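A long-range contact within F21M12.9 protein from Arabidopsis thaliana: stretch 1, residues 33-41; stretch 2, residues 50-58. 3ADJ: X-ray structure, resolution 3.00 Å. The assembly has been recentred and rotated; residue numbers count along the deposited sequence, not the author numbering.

Stretch 1 33-41: GRVTQFTCT
Stretch 2, residues 50-58: TGAATRTKK

How does stretch 2 begin its run beside the strand 36-41? Thr50 pairs with Thr41 as an antiparallel, non-hydrogen-bonded bridge, CA to CA 4.8 Å, with both side chains on the same sheet face. Both are m rotamers, leaving Thr50 OG1 3.6 Å from Thr41 OG1. Thr39, also m, brings its CG2 to 3.4 Å from Thr50 CG2, a methyl-to-methyl contact.

What holds the next residues? Gly51 N donates a nearly straight hydrogen bond to Cys40 O (3.1 Å, 165°). A CB on Gly51 would point toward the strand, about 3.6 Å from Cys40 O. Ala52 (-60/156) turns its CB away, whereas Ala53 CB lies 3.0 Å from Gln37 NE2, a tight approach by an extended t,t glutamine.

Where does the pairing resume? The register has shifted by one at Thr54, which forms a single antiparallel bridge with Phe38. Phe38 N donates to Thr54 O (3.0 Å, 142°), and the same oxygen receives a CA-H contact from Gln37 CA at 3.3 Å.

How does the chain leave? Arg55 (-107/86) is all-trans, its CG 3.2 Å from Thr36 O. Thr56 N meets the Phe38 ring edge, 3.5 Å from CD1. Thr56 occupies the N-cap position; Lys57 (-69/-38) starts the helix, its CG 4.1 Å from Cys40 SG.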

# COMPACT_ATOMS: atom_id res chain seq x y z
N GLY A 33 3.70 -1.44 25.98
CA GLY A 33 2.87 -2.49 26.55
C GLY A 33 1.87 -3.11 25.62
O GLY A 33 0.69 -2.76 25.65
N ARG A 34 2.34 -4.04 24.78
CA ARG A 34 1.49 -4.95 24.01
C ARG A 34 1.45 -4.71 22.51
O ARG A 34 1.62 -5.64 21.73
CB ARG A 34 0.05 -4.98 24.54
CG ARG A 34 -0.18 -5.99 25.62
CD ARG A 34 -1.66 -6.15 25.94
NE ARG A 34 -1.85 -7.34 26.77
CZ ARG A 34 -3.04 -7.75 27.24
NH1 ARG A 34 -4.18 -7.08 26.97
NH2 ARG A 34 -3.08 -8.85 28.00
N VAL A 35 1.22 -3.47 22.11
CA VAL A 35 0.65 -3.20 20.80
C VAL A 35 1.66 -3.11 19.66
O VAL A 35 2.70 -2.48 19.80
CB VAL A 35 -0.20 -1.92 20.82
CG1 VAL A 35 -0.98 -1.77 19.52
CG2 VAL A 35 -1.16 -1.96 21.99
N THR A 36 1.31 -3.75 18.55
CA THR A 36 2.08 -3.64 17.32
C THR A 36 1.16 -3.29 16.14
O THR A 36 0.22 -3.99 15.84
CB THR A 36 2.89 -4.93 17.06
OG1 THR A 36 3.80 -5.14 18.14
CG2 THR A 36 3.69 -4.87 15.76
N GLN A 37 1.44 -2.17 15.48
CA GLN A 37 0.60 -1.70 14.41
C GLN A 37 1.49 -1.41 13.21
O GLN A 37 2.42 -0.62 13.32
CB GLN A 37 -0.11 -0.44 14.88
CG GLN A 37 -1.34 -0.05 14.09
CD GLN A 37 -2.13 1.07 14.79
OE1 GLN A 37 -3.16 0.81 15.45
NE2 GLN A 37 -1.63 2.31 14.66
N PHE A 38 1.21 -2.09 12.08
CA PHE A 38 1.98 -1.97 10.83
C PHE A 38 1.37 -0.96 9.89
O PHE A 38 0.20 -1.05 9.60
CB PHE A 38 2.04 -3.31 10.08
CG PHE A 38 2.31 -4.51 10.94
CD1 PHE A 38 1.25 -5.27 11.43
CD2 PHE A 38 3.61 -4.90 11.23
CE1 PHE A 38 1.49 -6.39 12.23
CE2 PHE A 38 3.84 -6.02 12.03
CZ PHE A 38 2.77 -6.76 12.53
N THR A 39 2.14 0.00 9.40
CA THR A 39 1.68 0.86 8.32
C THR A 39 2.42 0.43 7.06
O THR A 39 3.65 0.27 7.09
CB THR A 39 1.99 2.34 8.62
OG1 THR A 39 1.46 2.69 9.90
CG2 THR A 39 1.37 3.23 7.60
N CYS A 40 1.70 0.23 5.96
CA CYS A 40 2.30 -0.26 4.73
C CYS A 40 2.22 0.80 3.69
O CYS A 40 1.33 1.64 3.74
CB CYS A 40 1.61 -1.52 4.21
SG CYS A 40 2.10 -3.06 5.04
N THR A 41 3.12 0.76 2.72
CA THR A 41 3.20 1.79 1.71
C THR A 41 3.34 1.24 0.29
O THR A 41 3.96 0.19 0.08
CB THR A 41 4.34 2.72 2.04
OG1 THR A 41 3.91 3.58 3.10
CG2 THR A 41 4.73 3.54 0.85
N THR A 50 -0.24 5.78 1.37
CA THR A 50 -0.06 5.15 2.68
C THR A 50 -1.33 4.56 3.26
O THR A 50 -2.36 5.23 3.38
CB THR A 50 0.59 6.11 3.70
OG1 THR A 50 1.85 6.57 3.18
CG2 THR A 50 0.82 5.42 5.05
N GLY A 51 -1.25 3.29 3.64
CA GLY A 51 -2.38 2.61 4.26
C GLY A 51 -2.64 3.05 5.68
O GLY A 51 -1.76 3.59 6.35
N ALA A 52 -3.86 2.80 6.13
CA ALA A 52 -4.25 2.98 7.51
C ALA A 52 -3.41 2.10 8.40
O ALA A 52 -2.87 1.12 7.96
CB ALA A 52 -5.71 2.60 7.64
N ALA A 53 -3.29 2.47 9.67
CA ALA A 53 -2.55 1.66 10.63
C ALA A 53 -3.48 0.57 11.14
O ALA A 53 -4.65 0.84 11.48
CB ALA A 53 -2.09 2.53 11.74
N THR A 54 -2.98 -0.67 11.17
CA THR A 54 -3.78 -1.83 11.62
C THR A 54 -2.87 -2.84 12.30
O THR A 54 -1.67 -2.73 12.19
CB THR A 54 -4.53 -2.51 10.43
OG1 THR A 54 -3.60 -3.18 9.58
CG2 THR A 54 -5.31 -1.50 9.61
N ARG A 55 -3.43 -3.82 13.00
CA ARG A 55 -2.60 -4.91 13.55
C ARG A 55 -2.84 -6.19 12.77
O ARG A 55 -3.69 -7.00 13.12
CB ARG A 55 -2.82 -5.16 15.05
CG ARG A 55 -1.96 -6.31 15.62
CD ARG A 55 -2.12 -6.42 17.13
NE ARG A 55 -1.30 -7.49 17.71
CZ ARG A 55 -1.26 -7.79 19.02
NH1 ARG A 55 -1.98 -7.10 19.91
NH2 ARG A 55 -0.50 -8.80 19.44
N THR A 56 -2.08 -6.29 11.68
CA THR A 56 -1.96 -7.44 10.77
C THR A 56 -1.56 -6.86 9.43
O THR A 56 -2.10 -5.85 8.99
CB THR A 56 -3.19 -8.45 10.67
OG1 THR A 56 -3.01 -9.34 9.56
CG2 THR A 56 -4.52 -7.74 10.51
N LYS A 57 -0.56 -7.48 8.81
CA LYS A 57 0.02 -6.96 7.60
C LYS A 57 -0.92 -7.03 6.41
O LYS A 57 -0.93 -6.12 5.60
CB LYS A 57 1.31 -7.70 7.30
CG LYS A 57 2.34 -6.93 6.50
CD LYS A 57 3.39 -7.94 6.12
CE LYS A 57 4.53 -7.32 5.36
NZ LYS A 57 5.51 -8.45 5.00
N LYS A 58 -1.71 -8.10 6.29
CA LYS A 58 -2.67 -8.17 5.18
C LYS A 58 -3.60 -6.94 5.16
O LYS A 58 -3.53 -6.14 4.23
CB LYS A 58 -3.45 -9.49 5.16
CG LYS A 58 -2.93 -10.47 4.10
CD LYS A 58 -3.56 -11.86 4.28
CE LYS A 58 -2.71 -12.96 3.63
NZ LYS A 58 -2.96 -14.36 4.28